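Side-chain contacts in S12 family peptidase (Streptomyces sp. 82F2, PDB 3WWX), which hydrolyses amide bonds with D-stereospecificity, probably as a serine hydrolase of the beta-lactamase-like S12 peptidase family: residues S232-A237 with G303-S308; Q118-G123 with D132-K137. All coordinates share one frame; numbering follows the deposited sequence.

Contact 1 of 2, residues S232-A237 with G303-S308. With DIA (octane 1,8-diamine), chain B.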
ATOM      1  N   SER A 232      12.389  -2.711  -6.001  1.00  9.21           N
ATOM      2  CA  SER A 232      13.105  -2.566  -4.736  1.00  9.88           C
ATOM      3  C   SER A 232      13.126  -1.129  -4.223  1.00  9.36           C
ATOM      4  O   SER A 232      13.460  -0.908  -3.063  1.00 11.89           O
ATOM      5  CB  SER A 232      14.514  -3.144  -4.852  1.00 10.52           C
ATOM      6  OG  SER A 232      15.311  -2.387  -5.741  1.00 10.68           O
ATOM      7  N   ILE A 233      12.778  -0.149  -5.057  1.00  9.95           N
ATOM      8  CA  ILE A 233      12.570   1.199  -4.551  1.00  8.98           C
ATOM      9  C   ILE A 233      11.498   1.246  -3.461  1.00 10.58           C
ATOM     10  O   ILE A 233      11.494   2.160  -2.637  1.00 10.22           O
ATOM     11  CB  ILE A 233      12.158   2.187  -5.654  1.00 10.03           C
ATOM     12  CG1 ILE A 233      10.960   1.679  -6.444  1.00 10.48           C
ATOM     13  CG2 ILE A 233      13.347   2.510  -6.567  1.00 14.18           C
ATOM     14  CD1 ILE A 233      10.281   2.762  -7.315  1.00 13.14           C
ATOM     15  N   ALA A 234      10.596   0.264  -3.466  1.00 10.69           N
ATOM     16  CA  ALA A 234       9.472   0.199  -2.529  1.00  9.16           C
ATOM     17  C   ALA A 234       9.592  -0.961  -1.523  1.00 10.02           C
ATOM     18  O   ALA A 234       9.308  -0.799  -0.329  1.00 10.83           O
ATOM     19  CB  ALA A 234       8.169   0.094  -3.333  1.00 11.07           C
ATOM     20  N   GLY A 235       9.981  -2.134  -1.991  1.00  9.29           N
ATOM     21  CA  GLY A 235      10.037  -3.301  -1.136  1.00 10.41           C
ATOM     22  C   GLY A 235       8.782  -3.482  -0.305  1.00  8.58           C
ATOM     23  O   GLY A 235       7.660  -3.435  -0.826  1.00  8.50           O
ATOM     24  N   ALA A 236       8.975  -3.716   0.990  1.00  9.42           N
ATOM     25  CA  ALA A 236       7.864  -4.020   1.889  1.00  7.61           C
ATOM     26  C   ALA A 236       6.921  -2.832   2.117  1.00  9.62           C
ATOM     27  O   ALA A 236       5.866  -2.984   2.731  1.00  9.93           O
ATOM     28  CB  ALA A 236       8.395  -4.546   3.210  1.00  9.21           C
ATOM     29  N   ALA A 237       7.273  -1.663   1.583  1.00  8.71           N
ATOM     30  CA  ALA A 237       6.394  -0.509   1.596  1.00  9.00           C
ATOM     31  C   ALA A 237       5.542  -0.401   0.335  1.00  7.61           C
ATOM     32  O   ALA A 237       4.610   0.382   0.295  1.00 10.10           O
ATOM     33  CB  ALA A 237       7.217   0.751   1.755  1.00  9.51           C
ATOM     34  N   GLY A 303      -2.897   2.883  -3.068  1.00 11.15           N
ATOM     35  CA  GLY A 303      -1.572   2.594  -3.569  1.00 10.61           C
ATOM     36  C   GLY A 303      -1.145   3.599  -4.605  1.00 10.50           C
ATOM     37  O   GLY A 303      -1.915   3.995  -5.468  1.00 12.17           O
ATOM     38  N   GLY A 304       0.108   4.029  -4.494  1.00 12.40           N
ATOM     39  CA  GLY A 304       0.724   4.860  -5.504  1.00 12.31           C
ATOM     40  C   GLY A 304       2.154   4.396  -5.763  1.00 15.23           C
ATOM     41  O   GLY A 304       2.956   4.188  -4.851  1.00 19.97           O
ATOM     42  N   ILE A 305       2.462   4.195  -7.036  1.00 11.58           N
ATOM     43  CA  ILE A 305       3.799   3.946  -7.507  1.00 10.14           C
ATOM     44  C   ILE A 305       3.749   4.362  -8.992  1.00 10.34           C
ATOM     45  O   ILE A 305       2.685   4.696  -9.507  1.00 10.83           O
ATOM     46  CB  ILE A 305       4.208   2.470  -7.251  1.00 10.06           C
ATOM     47  CG1 ILE A 305       5.691   2.226  -7.529  1.00 11.02           C
ATOM     48  CG2 ILE A 305       3.346   1.539  -8.068  1.00 12.43           C
ATOM     49  CD1 ILE A 305       6.211   0.958  -6.850  1.00 12.99           C
ATOM     50  N   HIS A 306       4.882   4.391  -9.672  1.00 10.10           N
ATOM     51  CA  HIS A 306       4.944   4.943 -11.031  1.00 11.55           C
ATOM     52  C   HIS A 306       3.870   4.384 -11.957  1.00 11.34           C
ATOM     53  O   HIS A 306       3.783   3.191 -12.173  1.00 10.33           O
ATOM     54  CB  HIS A 306       6.297   4.654 -11.663  1.00 10.28           C
ATOM     55  CG  HIS A 306       7.443   5.191 -10.880  1.00  9.63           C
ATOM     56  ND1 HIS A 306       7.719   4.792  -9.585  1.00 12.14           N
ATOM     57  CD2 HIS A 306       8.407   6.075 -11.216  1.00 11.55           C
ATOM     58  CE1 HIS A 306       8.782   5.431  -9.155  1.00 13.50           C
ATOM     59  NE2 HIS A 306       9.234   6.200 -10.131  1.00 11.79           N
ATOM     60  N   GLY A 307       3.047   5.268 -12.499  1.00  9.92           N
ATOM     61  CA  GLY A 307       2.023   4.893 -13.448  1.00  9.79           C
ATOM     62  C   GLY A 307       0.893   4.051 -12.904  1.00  9.57           C
ATOM     63  O   GLY A 307       0.200   3.398 -13.692  1.00  9.91           O
ATOM     64  N   SER A 308       0.704   4.072 -11.594  1.00  8.97           N
ATOM     65  CA  SER A 308      -0.244   3.154 -10.989  1.00  8.15           C
ATOM     66  C   SER A 308      -0.857   3.715  -9.715  1.00  8.29           C
ATOM     67  O   SER A 308      -0.193   3.813  -8.682  1.00  9.93           O
ATOM     68  CB  SER A 308       0.426   1.821 -10.698  1.00  9.61           C
ATOM     69  OG  SER A 308      -0.576   0.883 -10.312  1.00  9.23           O
TER
HETATM   70  N1  DIA B 401       6.786  11.005 -10.434  1.00 34.88           N
HETATM   71  C1  DIA B 401       7.188   9.643 -10.569  1.00 27.45           C
HETATM   72  C2  DIA B 401       6.164   8.577 -10.240  1.00 28.36           C
HETATM   73  C3  DIA B 401       5.210   8.936  -9.149  1.00 28.24           C
HETATM   74  C4  DIA B 401       5.242   8.092  -7.892  1.00 31.68           C
HETATM   75  C5  DIA B 401       3.913   7.450  -7.595  1.00 33.32           C
HETATM   76  C6  DIA B 401       2.742   8.402  -7.615  1.00 31.32           C
HETATM   77  C7  DIA B 401       1.442   7.675  -7.480  1.00 31.80           C
HETATM   78  C8  DIA B 401       0.352   8.693  -7.280  1.00 32.97           C
HETATM   79  N8  DIA B 401      -0.886   8.095  -7.639  1.00 34.07           N
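Carbon atoms meet the His306 imidazole from three directions. The bound octane-1,8-diamine lies over one face, its C2 some 3.5 Å above the ring plane and displaced toward the rim near CD2. At the edge, in the plane, sits CG1 of the preceding Ile305. The CE1 corner is met obliquely by the end of Ile233, whose CD1 stops 3.6 Å from His306 CE1, so that one isoleucine tip touches the carbon between the two ring nitrogens. That reach depends on an unusual first torsion: Ile233 CG1 is wedged between backbone N and carbonyl carbon (chi1 53°), and the extended next bond carries CD1 out to the ring.

The remainder of the interface is aliphatic and sparse. Ile305 swings CG1 away from its backbone N (chi1 -171°), bringing CD1 to 4.1 Å from Ala234 CB and, more loosely, to 4.5 Å from Ile233 CD1. The imidazole itself is tethered, since His306 NE2 is hydrogen-bonded to the backbone oxygen of Val121, which restrains the rotation of the ring; Phe126 also stacks with it.

Behind these side chains, Ile305 to Ser308 form a type II beta turn, closed by Ser308 N to Ile305 O (2.9 Å), with Gly307 taking the positive-phi place; Ile305 N to Ser308 O (3.1 Å) completes the pair at the base of the hairpin. The turn connects strands 297-305 and 308-315 of the central antiparallel sheet. Gly304 CA comes within 3.5 Å of diamine C7. With Ser53 OG hydrogen-bonded to Gly304 N and Lys56 NZ to Ala237 O, the hairpin and the 232-237 loop border the diamine pocket, consistent with the active-site cleft of beta-lactamase-like serine hydrolases, whose SxxK signature Ser53 and Lys56 match.

Contact 2 of 2, residues Q118-G123 with D132-K137. With DIA (octane 1,8-diamine), chain B.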
ATOM      1  N   GLN A 118      14.761  11.463  -4.814  1.00 12.85           N
ATOM      2  CA  GLN A 118      13.741  11.947  -5.733  1.00 12.93           C
ATOM      3  C   GLN A 118      14.311  12.225  -7.112  1.00 14.90           C
ATOM      4  O   GLN A 118      13.671  11.972  -8.119  1.00 15.19           O
ATOM      5  CB  GLN A 118      13.124  13.228  -5.214  1.00 14.40           C
ATOM      6  CG  GLN A 118      12.275  13.050  -3.973  1.00 15.41           C
ATOM      7  CD  GLN A 118      11.289  14.182  -3.799  1.00 30.84           C
ATOM      8  OE1 GLN A 118      11.235  14.818  -2.747  1.00 38.43           O
ATOM      9  NE2 GLN A 118      10.498  14.436  -4.827  1.00 29.19           N
ATOM     10  N   ALA A 119      15.503  12.783  -7.166  1.00 13.99           N
ATOM     11  CA  ALA A 119      16.110  13.063  -8.459  1.00 14.42           C
ATOM     12  C   ALA A 119      16.374  11.801  -9.261  1.00 16.73           C
ATOM     13  O   ALA A 119      16.307  11.824 -10.497  1.00 18.55           O
ATOM     14  CB  ALA A 119      17.397  13.847  -8.266  1.00 16.55           C
ATOM     15  N   LYS A 120      16.688  10.705  -8.580  1.00 13.12           N
ATOM     16  CA  LYS A 120      16.984   9.446  -9.257  1.00 12.75           C
ATOM     17  C   LYS A 120      15.726   8.673  -9.617  1.00 13.11           C
ATOM     18  O   LYS A 120      15.705   8.002 -10.629  1.00 14.51           O
ATOM     19  CB  LYS A 120      17.872   8.549  -8.388  1.00 14.38           C
ATOM     20  CG  LYS A 120      19.308   9.038  -8.237  1.00 17.23           C
ATOM     21  CD  LYS A 120      20.115   7.966  -7.521  1.00 20.27           C
ATOM     22  CE  LYS A 120      21.553   8.360  -7.268  1.00 35.84           C
ATOM     23  NZ  LYS A 120      21.646   9.415  -6.227  1.00 41.50           N
ATOM     24  N   VAL A 121      14.686   8.776  -8.793  1.00 12.32           N
ATOM     25  CA  VAL A 121      13.562   7.853  -8.870  1.00 12.58           C
ATOM     26  C   VAL A 121      12.255   8.478  -9.336  1.00 14.37           C
ATOM     27  O   VAL A 121      11.482   7.829 -10.050  1.00 14.09           O
ATOM     28  CB  VAL A 121      13.369   7.158  -7.499  1.00 12.40           C
ATOM     29  CG1 VAL A 121      12.120   6.244  -7.509  1.00 13.86           C
ATOM     30  CG2 VAL A 121      14.579   6.354  -7.177  1.00 13.28           C
ATOM     31  N   PHE A 122      11.986   9.721  -8.956  1.00 14.09           N
ATOM     32  CA  PHE A 122      10.671  10.320  -9.233  1.00 17.60           C
ATOM     33  C   PHE A 122      10.633  11.304 -10.377  1.00 20.55           C
ATOM     34  O   PHE A 122       9.558  11.571 -10.937  1.00 21.98           O
ATOM     35  CB  PHE A 122      10.093  10.912  -7.951  1.00 21.35           C
ATOM     36  CG  PHE A 122       9.761   9.855  -6.920  1.00 22.19           C
ATOM     37  CD1 PHE A 122       8.990   8.749  -7.263  1.00 23.89           C
ATOM     38  CD2 PHE A 122      10.255   9.931  -5.640  1.00 20.12           C
ATOM     39  CE1 PHE A 122       8.698   7.768  -6.337  1.00 27.80           C
ATOM     40  CE2 PHE A 122       9.961   8.955  -4.711  1.00 19.65           C
ATOM     41  CZ  PHE A 122       9.198   7.872  -5.058  1.00 28.76           C
ATOM     42  N   GLY A 123      11.785  11.835 -10.748  1.00 17.17           N
ATOM     43  CA  GLY A 123      11.858  12.762 -11.866  1.00 18.81           C
ATOM     44  C   GLY A 123      12.392  12.084 -13.111  1.00 18.54           C
ATOM     45  O   GLY A 123      12.444  10.863 -13.179  1.00 17.26           O
ATOM     46  N   ASP A 132      17.752   0.114 -11.117  1.00 11.93           N
ATOM     47  CA  ASP A 132      18.735   0.000 -10.026  1.00 11.40           C
ATOM     48  C   ASP A 132      18.147  -0.775  -8.846  1.00 11.04           C
ATOM     49  O   ASP A 132      16.944  -0.666  -8.533  1.00 12.03           O
ATOM     50  CB  ASP A 132      19.158   1.379  -9.528  1.00 13.08           C
ATOM     51  CG  ASP A 132      19.994   2.156 -10.524  1.00 14.14           C
ATOM     52  OD1 ASP A 132      20.263   1.680 -11.644  1.00 17.70           O
ATOM     53  OD2 ASP A 132      20.333   3.291 -10.162  1.00 19.04           O
ATOM     54  N   THR A 133      18.997  -1.580  -8.215  1.00 12.04           N
ATOM     55  CA  THR A 133      18.614  -2.334  -7.037  1.00 10.74           C
ATOM     56  C   THR A 133      18.931  -1.564  -5.777  1.00 14.06           C
ATOM     57  O   THR A 133      20.065  -1.112  -5.577  1.00 13.66           O
ATOM     58  CB  THR A 133      19.301  -3.701  -6.996  1.00 14.68           C
ATOM     59  OG1 THR A 133      18.792  -4.499  -8.069  1.00 15.98           O
ATOM     60  CG2 THR A 133      19.025  -4.412  -5.676  1.00 13.49           C
ATOM     61  N   TRP A 134      17.913  -1.428  -4.938  1.00 11.65           N
ATOM     62  CA  TRP A 134      18.021  -0.775  -3.646  1.00 11.74           C
ATOM     63  C   TRP A 134      17.809  -1.800  -2.567  1.00 13.79           C
ATOM     64  O   TRP A 134      16.723  -2.384  -2.467  1.00 14.46           O
ATOM     65  CB  TRP A 134      16.942   0.303  -3.485  1.00 12.09           C
ATOM     66  CG  TRP A 134      17.005   1.388  -4.501  1.00 10.45           C
ATOM     67  CD1 TRP A 134      16.527   1.339  -5.778  1.00 11.63           C
ATOM     68  CD2 TRP A 134      17.583   2.677  -4.338  1.00 11.82           C
ATOM     69  NE1 TRP A 134      16.776   2.522  -6.417  1.00 12.57           N
ATOM     70  CE2 TRP A 134      17.412   3.369  -5.553  1.00 12.97           C
ATOM     71  CE3 TRP A 134      18.221   3.325  -3.270  1.00 15.20           C
ATOM     72  CZ2 TRP A 134      17.870   4.674  -5.733  1.00 13.89           C
ATOM     73  CZ3 TRP A 134      18.672   4.609  -3.454  1.00 16.42           C
ATOM     74  CH2 TRP A 134      18.495   5.274  -4.671  1.00 15.87           C
ATOM     75  N   THR A 135      18.814  -2.013  -1.727  1.00 10.43           N
ATOM     76  CA  THR A 135      18.616  -2.873  -0.571  1.00 10.75           C
ATOM     77  C   THR A 135      17.802  -2.152   0.490  1.00 10.17           C
ATOM     78  O   THR A 135      17.798  -0.933   0.566  1.00 10.54           O
ATOM     79  CB  THR A 135      19.941  -3.292   0.060  1.00 11.59           C
ATOM     80  OG1 THR A 135      20.618  -2.137   0.562  1.00 12.31           O
ATOM     81  CG2 THR A 135      20.819  -4.017  -0.955  1.00 13.95           C
ATOM     82  N   PRO A 136      17.083  -2.903   1.325  1.00 10.03           N
ATOM     83  CA  PRO A 136      16.379  -2.239   2.423  1.00  9.82           C
ATOM     84  C   PRO A 136      17.324  -1.393   3.267  1.00 10.86           C
ATOM     85  O   PRO A 136      16.974  -0.266   3.610  1.00 10.52           O
ATOM     86  CB  PRO A 136      15.767  -3.392   3.210  1.00 10.65           C
ATOM     87  CG  PRO A 136      15.530  -4.460   2.126  1.00 12.14           C
ATOM     88  CD  PRO A 136      16.726  -4.326   1.201  1.00 10.18           C
ATOM     89  N   LYS A 137      18.516  -1.882   3.581  1.00 10.71           N
ATOM     90  CA  LYS A 137      19.425  -1.083   4.395  1.00  9.76           C
ATOM     91  C   LYS A 137      19.860   0.189   3.663  1.00 10.78           C
ATOM     92  O   LYS A 137      20.079   1.223   4.303  1.00 11.44           O
ATOM     93  CB  LYS A 137      20.632  -1.915   4.872  1.00 13.02           C
ATOM     94  CG  LYS A 137      21.425  -2.559   3.768  1.00 20.31           C
ATOM     95  CD  LYS A 137      22.558  -3.446   4.336  1.00 24.65           C
ATOM     96  CE  LYS A 137      23.364  -4.099   3.213  1.00 29.32           C
ATOM     97  NZ  LYS A 137      24.593  -4.782   3.709  1.00 39.57           N
TER
HETATM   98  N1  DIA B 401       6.786  11.005 -10.434  1.00 34.88           N
HETATM   99  C1  DIA B 401       7.188   9.643 -10.569  1.00 27.45           C
HETATM  100  C2  DIA B 401       6.164   8.577 -10.240  1.00 28.36           C
HETATM  101  C3  DIA B 401       5.210   8.936  -9.149  1.00 28.24           C
HETATM  102  C4  DIA B 401       5.242   8.092  -7.892  1.00 31.68           C
HETATM  103  C5  DIA B 401       3.913   7.450  -7.595  1.00 33.32           C
HETATM  104  C6  DIA B 401       2.742   8.402  -7.615  1.00 31.32           C
HETATM  105  C7  DIA B 401       1.442   7.675  -7.480  1.00 31.80           C
HETATM  106  C8  DIA B 401       0.352   8.693  -7.280  1.00 32.97           C
HETATM  107  N8  DIA B 401      -0.886   8.095  -7.639  1.00 34.07           N
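Lys120 meets Trp134 by its hydrocarbon chain rather than by its charge: CD lies near the indole plane, at the edge, 4.2 Å from Trp134 CH2. A methylene at the rim of the six-membered ring is thus what the lysine contributes, and the encounter differs from a cation-pi contact, in which an ammonium sits over a face.

Val121 supplies the other half of the interface. Its CG2 comes to 4.0 Å from Trp134 CZ2, approaching obliquely, while the two side chains pass each other in opposite directions. Consecutive residues of helix 115-121 therefore take neighbouring carbons of one benzo edge. Trp134 is set for this by a first torsion of -60°, with CG lying opposite its carbonyl carbon, and by a second of 80° that turns the ring plane roughly perpendicular to the plane of CA, CB and CG. Phe117 meets the same indole edge-to-face, and Ser232 OG is hydrogen-bonded to the Trp134 backbone N.

The branches of Val121 divide the work. CG2 serves the tryptophan, whereas CG1 rests 3.9 Å above one face of the Phe122 ring, offset toward its rim. Phe122 in turn borders the diamine, its CE1 being 3.8 Å from C4, and its carbonyl oxygen accepts a hydrogen bond of 2.9 Å from ligand N1. One turn earlier, Gln118 O receives two backbone donors, Phe122 N at 2.9 Å and Gly123 N at 3.2 Å, which hold the Phe122 peptide close to the helix.

On the opposing segment Trp134 immediately precedes Thr135, the N-cap of helix 136-144, whose OG1 caps the backbone N of Gln138. Within the beta-lactamase-like fold, the pairing joins the end of helix 115-121 to the loop just ahead of that capped helix, behind Phe122, the pocket residue that follows Val121.

Contact 1 is buried, its centre about 8 Å from that of the chain, and pairs a loop with a hairpin of the central sheet; contact 2, about 18 Å out and partly buried, joins a helix to the lead-in of another helix. Both are apolar across their segments, yet small aliphatic tips and an imidazole do the work in the first, while an indole rim and a lysine chain do it in the second. Their centres are about 11 Å apart, tied by the hydrogen bonds His306 NE2 to Val121 O and Ser232 OG to Trp134 N, and by Ile233 packing on Trp134. Segment 303-308 reaches the diamine through carbon contacts with backbone and imidazole, 118-123 also through a carbonyl oxygen.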